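Local coordinates for orotidine 5'-phosphate decarboxylase (Methanocaldococcus jannaschii, PDB 4LUI), which catalyses the decarboxylation of orotidine 5'-monophosphate to uridine 5'-monophosphate, the last step of de novo UMP synthesis, at residues B[33-41]-B[63-72]. Sequence-based numbering, arbitrary orientation.
Sequences RDRALKIVE and EIIKEIKKLC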
loop_
_atom_site.group_PDB
_atom_site.type_symbol
_atom_site.label_atom_id
_atom_site.label_comp_id
_atom_site.label_asym_id
_atom_site.label_seq_id
_atom_site.Cartn_x
_atom_site.Cartn_y
_atom_site.Cartn_z
ATOM N N ARG B 33 18.936 1.070 6.668
ATOM C CA ARG B 33 18.998 -0.383 6.785
ATOM C C ARG B 33 20.012 -0.841 7.832
ATOM O O ARG B 33 19.771 -1.844 8.506
ATOM C CB ARG B 33 19.231 -1.061 5.430
ATOM C CG ARG B 33 20.646 -0.972 4.922
ATOM C CD ARG B 33 20.795 -1.642 3.560
ATOM N NE ARG B 33 20.658 -3.097 3.606
ATOM C CZ ARG B 33 21.580 -3.920 4.096
ATOM N NH1 ARG B 33 22.703 -3.438 4.610
ATOM N NH2 ARG B 33 21.379 -5.230 4.081
ATOM N N ASP B 34 21.114 -0.103 7.983
ATOM C CA ASP B 34 22.118 -0.403 9.011
ATOM C C ASP B 34 21.492 -0.292 10.399
ATOM O O ASP B 34 21.683 -1.159 11.258
ATOM C CB ASP B 34 23.311 0.560 8.934
ATOM C CG ASP B 34 24.126 0.396 7.662
ATOM O OD1 ASP B 34 23.997 -0.654 6.993
ATOM O OD2 ASP B 34 24.907 1.323 7.344
ATOM N N ARG B 35 20.752 0.790 10.613
ATOM C CA ARG B 35 20.077 1.002 11.887
ATOM C C ARG B 35 19.078 -0.123 12.151
ATOM O O ARG B 35 18.991 -0.637 13.263
ATOM C CB ARG B 35 19.366 2.354 11.887
ATOM C CG ARG B 35 18.589 2.662 13.150
ATOM C CD ARG B 35 19.490 2.833 14.367
ATOM N NE ARG B 35 18.699 3.151 15.561
ATOM C CZ ARG B 35 19.141 3.037 16.809
ATOM N NH1 ARG B 35 20.375 2.613 17.049
ATOM N NH2 ARG B 35 18.340 3.337 17.825
ATOM N N ALA B 36 18.322 -0.490 11.118
ATOM C CA ALA B 36 17.332 -1.556 11.226
ATOM C C ALA B 36 18.011 -2.853 11.642
ATOM O O ALA B 36 17.534 -3.566 12.521
ATOM C CB ALA B 36 16.597 -1.734 9.899
ATOM N N LEU B 37 19.145 -3.148 11.025
ATOM C CA LEU B 37 19.826 -4.403 11.314
ATOM C C LEU B 37 20.426 -4.397 12.717
ATOM O O LEU B 37 20.447 -5.426 13.394
ATOM C CB LEU B 37 20.896 -4.684 10.259
ATOM C CG LEU B 37 20.299 -5.069 8.901
ATOM C CD1 LEU B 37 21.374 -5.274 7.844
ATOM C CD2 LEU B 37 19.418 -6.315 9.021
ATOM N N LYS B 38 20.917 -3.236 13.149
ATOM C CA LYS B 38 21.467 -3.099 14.490
ATOM C C LYS B 38 20.392 -3.381 15.534
ATOM O O LYS B 38 20.615 -4.107 16.499
ATOM C CB LYS B 38 22.045 -1.701 14.715
ATOM C CG LYS B 38 22.611 -1.527 16.118
ATOM C CD LYS B 38 23.033 -0.083 16.417
ATOM C CE LYS B 38 24.276 0.324 15.636
ATOM N NZ LYS B 38 25.439 -0.568 15.908
ATOM N N ILE B 39 19.215 -2.816 15.317
ATOM C CA ILE B 39 18.125 -2.962 16.269
ATOM C C ILE B 39 17.642 -4.402 16.346
ATOM O O ILE B 39 17.439 -4.938 17.440
ATOM C CB ILE B 39 16.968 -2.038 15.921
ATOM C CG1 ILE B 39 17.395 -0.580 16.131
ATOM C CG2 ILE B 39 15.737 -2.377 16.761
ATOM C CD1 ILE B 39 16.508 0.416 15.408
ATOM N N VAL B 40 17.457 -5.023 15.185
ATOM C CA VAL B 40 17.023 -6.421 15.142
ATOM C C VAL B 40 17.951 -7.334 15.942
ATOM O O VAL B 40 17.491 -8.132 16.764
ATOM C CB VAL B 40 16.895 -6.937 13.692
ATOM C CG1 VAL B 40 16.689 -8.446 13.684
ATOM C CG2 VAL B 40 15.742 -6.247 12.981
ATOM N N GLU B 41 19.255 -7.210 15.712
ATOM C CA GLU B 41 20.230 -8.010 16.441
ATOM C C GLU B 41 20.111 -7.775 17.941
ATOM O O GLU B 41 20.255 -8.701 18.746
ATOM C CB GLU B 41 21.651 -7.679 15.966
ATOM C CG GLU B 41 22.763 -8.307 16.806
ATOM C CD GLU B 41 22.973 -9.778 16.504
ATOM O OE1 GLU B 41 22.289 -10.309 15.600
ATOM O OE2 GLU B 41 23.831 -10.403 17.166
ATOM N N GLU B 63 15.595 -7.212 -0.195
ATOM C CA GLU B 63 16.835 -7.748 0.369
ATOM C C GLU B 63 16.884 -7.539 1.884
ATOM O O GLU B 63 17.383 -8.391 2.609
ATOM C CB GLU B 63 18.087 -7.152 -0.303
ATOM C CG GLU B 63 18.303 -5.650 -0.084
ATOM C CD GLU B 63 19.037 -5.335 1.216
ATOM O OE1 GLU B 63 18.983 -4.170 1.671
ATOM O OE2 GLU B 63 19.670 -6.252 1.778
ATOM N N ILE B 64 16.341 -6.417 2.359
ATOM C CA ILE B 64 16.394 -6.110 3.789
ATOM C C ILE B 64 15.567 -7.102 4.611
ATOM O O ILE B 64 15.923 -7.432 5.735
ATOM C CB ILE B 64 15.994 -4.624 4.095
ATOM C CG1 ILE B 64 16.284 -4.267 5.554
ATOM C CG2 ILE B 64 14.530 -4.361 3.777
ATOM C CD1 ILE B 64 17.719 -4.509 5.979
ATOM N N ILE B 65 14.456 -7.578 4.050
ATOM C CA ILE B 65 13.649 -8.593 4.720
ATOM C C ILE B 65 14.431 -9.903 4.842
ATOM O O ILE B 65 14.432 -10.546 5.893
ATOM C CB ILE B 65 12.340 -8.838 3.955
ATOM C CG1 ILE B 65 11.575 -7.523 3.788
ATOM C CG2 ILE B 65 11.483 -9.896 4.678
ATOM C CD1 ILE B 65 10.284 -7.664 3.004
ATOM N N LYS B 66 15.099 -10.280 3.756
ATOM C CA LYS B 66 15.986 -11.449 3.733
ATOM C C LYS B 66 17.053 -11.338 4.815
ATOM O O LYS B 66 17.303 -12.291 5.551
ATOM C CB LYS B 66 16.657 -11.589 2.360
ATOM C CG LYS B 66 17.668 -12.741 2.256
ATOM C CD LYS B 66 18.253 -12.898 0.840
ATOM C CE LYS B 66 19.165 -11.735 0.452
ATOM N NZ LYS B 66 19.944 -11.998 -0.806
ATOM N N GLU B 67 17.664 -10.162 4.916
ATOM C CA GLU B 67 18.770 -9.957 5.852
ATOM C C GLU B 67 18.279 -9.999 7.289
ATOM O O GLU B 67 18.960 -10.525 8.165
ATOM C CB GLU B 67 19.472 -8.626 5.589
ATOM C CG GLU B 67 20.260 -8.575 4.301
ATOM C CD GLU B 67 21.385 -9.596 4.261
ATOM O OE1 GLU B 67 22.120 -9.718 5.264
ATOM O OE2 GLU B 67 21.526 -10.279 3.223
ATOM N N ILE B 68 17.104 -9.420 7.523
ATOM C CA ILE B 68 16.481 -9.435 8.842
ATOM C C ILE B 68 16.231 -10.889 9.244
ATOM O O ILE B 68 16.373 -11.251 10.417
ATOM C CB ILE B 68 15.181 -8.577 8.881
ATOM C CG1 ILE B 68 15.535 -7.090 8.909
ATOM C CG2 ILE B 68 14.331 -8.918 10.099
ATOM C CD1 ILE B 68 14.352 -6.149 8.774
ATOM N N LYS B 69 15.918 -11.724 8.253
ATOM C CA LYS B 69 15.707 -13.153 8.480
ATOM C C LYS B 69 16.996 -13.944 8.723
ATOM O O LYS B 69 16.983 -14.941 9.446
ATOM C CB LYS B 69 14.904 -13.783 7.338
ATOM C CG LYS B 69 13.430 -13.432 7.360
ATOM C CD LYS B 69 12.731 -14.029 8.575
ATOM C CE LYS B 69 12.569 -15.531 8.453
ATOM N NZ LYS B 69 11.624 -16.076 9.472
ATOM N N LYS B 70 18.109 -13.515 8.137
ATOM C CA LYS B 70 19.379 -14.178 8.416
ATOM C C LYS B 70 19.765 -13.950 9.877
ATOM O O LYS B 70 20.647 -14.630 10.402
ATOM C CB LYS B 70 20.497 -13.648 7.509
ATOM C CG LYS B 70 20.422 -14.051 6.036
ATOM C CD LYS B 70 21.645 -13.527 5.277
ATOM C CE LYS B 70 21.472 -13.628 3.763
ATOM N NZ LYS B 70 22.434 -12.753 3.013
ATOM N N LEU B 71 19.086 -13.007 10.531
ATOM C CA LEU B 71 19.555 -12.439 11.793
ATOM C C LEU B 71 18.837 -12.892 13.066
ATOM O O LEU B 71 19.491 -13.197 14.057
ATOM C CB LEU B 71 19.509 -10.910 11.717
ATOM C CG LEU B 71 20.762 -10.127 12.096
ATOM C CD1 LEU B 71 21.935 -10.534 11.218
ATOM C CD2 LEU B 71 20.499 -8.638 11.983
ATOM N N CYS B 72 17.507 -12.913 13.061
ATOM C CA CYS B 72 16.773 -13.033 14.328
ATOM C C CYS B 72 15.983 -14.323 14.531
ATOM O O CYS B 72 15.598 -14.643 15.661
ATOM C CB CYS B 72 15.838 -11.839 14.523
ATOM S SG CYS B 72 14.407 -11.827 13.429
#
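Glu63 OE1 accepts a hydrogen bond from Arg33 NE at 2.8 Å and is also hydrogen-bonded to Thr60 OG1, in helix 54-60. Arg33 NH2 donates to Glu63 OE2 at 3.0 Å, making a side-on, two-nitrogen salt bridge in which both oxygens use their syn lone pairs. The fit is not flat: guanidinium and carboxylate planes stand 36° apart. A bend at chi3 (-69°) turns the arginine across the gap, and its NE and NH2, on one side of the guanidinium, can serve both carboxylate oxygens at once, while Glu67 CG meets the guanidinium edge at NH2. With alanine here, the Glu63 carboxylate would probably lose its charged mate across the interface, and Glu67 CG the guanidinium edge beside it. Helices 33-43 and 63-72 are neighbours on the outside of a TIM barrel; the segments run nearly parallel (23°), their axes 9.6 Å apart at closest approach. Leu37 is a knob in the hole formed by Ile64, Glu67, Ile68 and Leu71, its branched end suiting a socket whose walls are largely aliphatic; CD2 lies 3.9 Å from Leu71 CD2. Deeper, compact Val40 splits its methyls: CG2 faces Ile68, and CG1 comes 3.6 Å from Cys72 CB. Val40, Ile68 and Cys72 all rest on Ile50 of barrel strand 49-53.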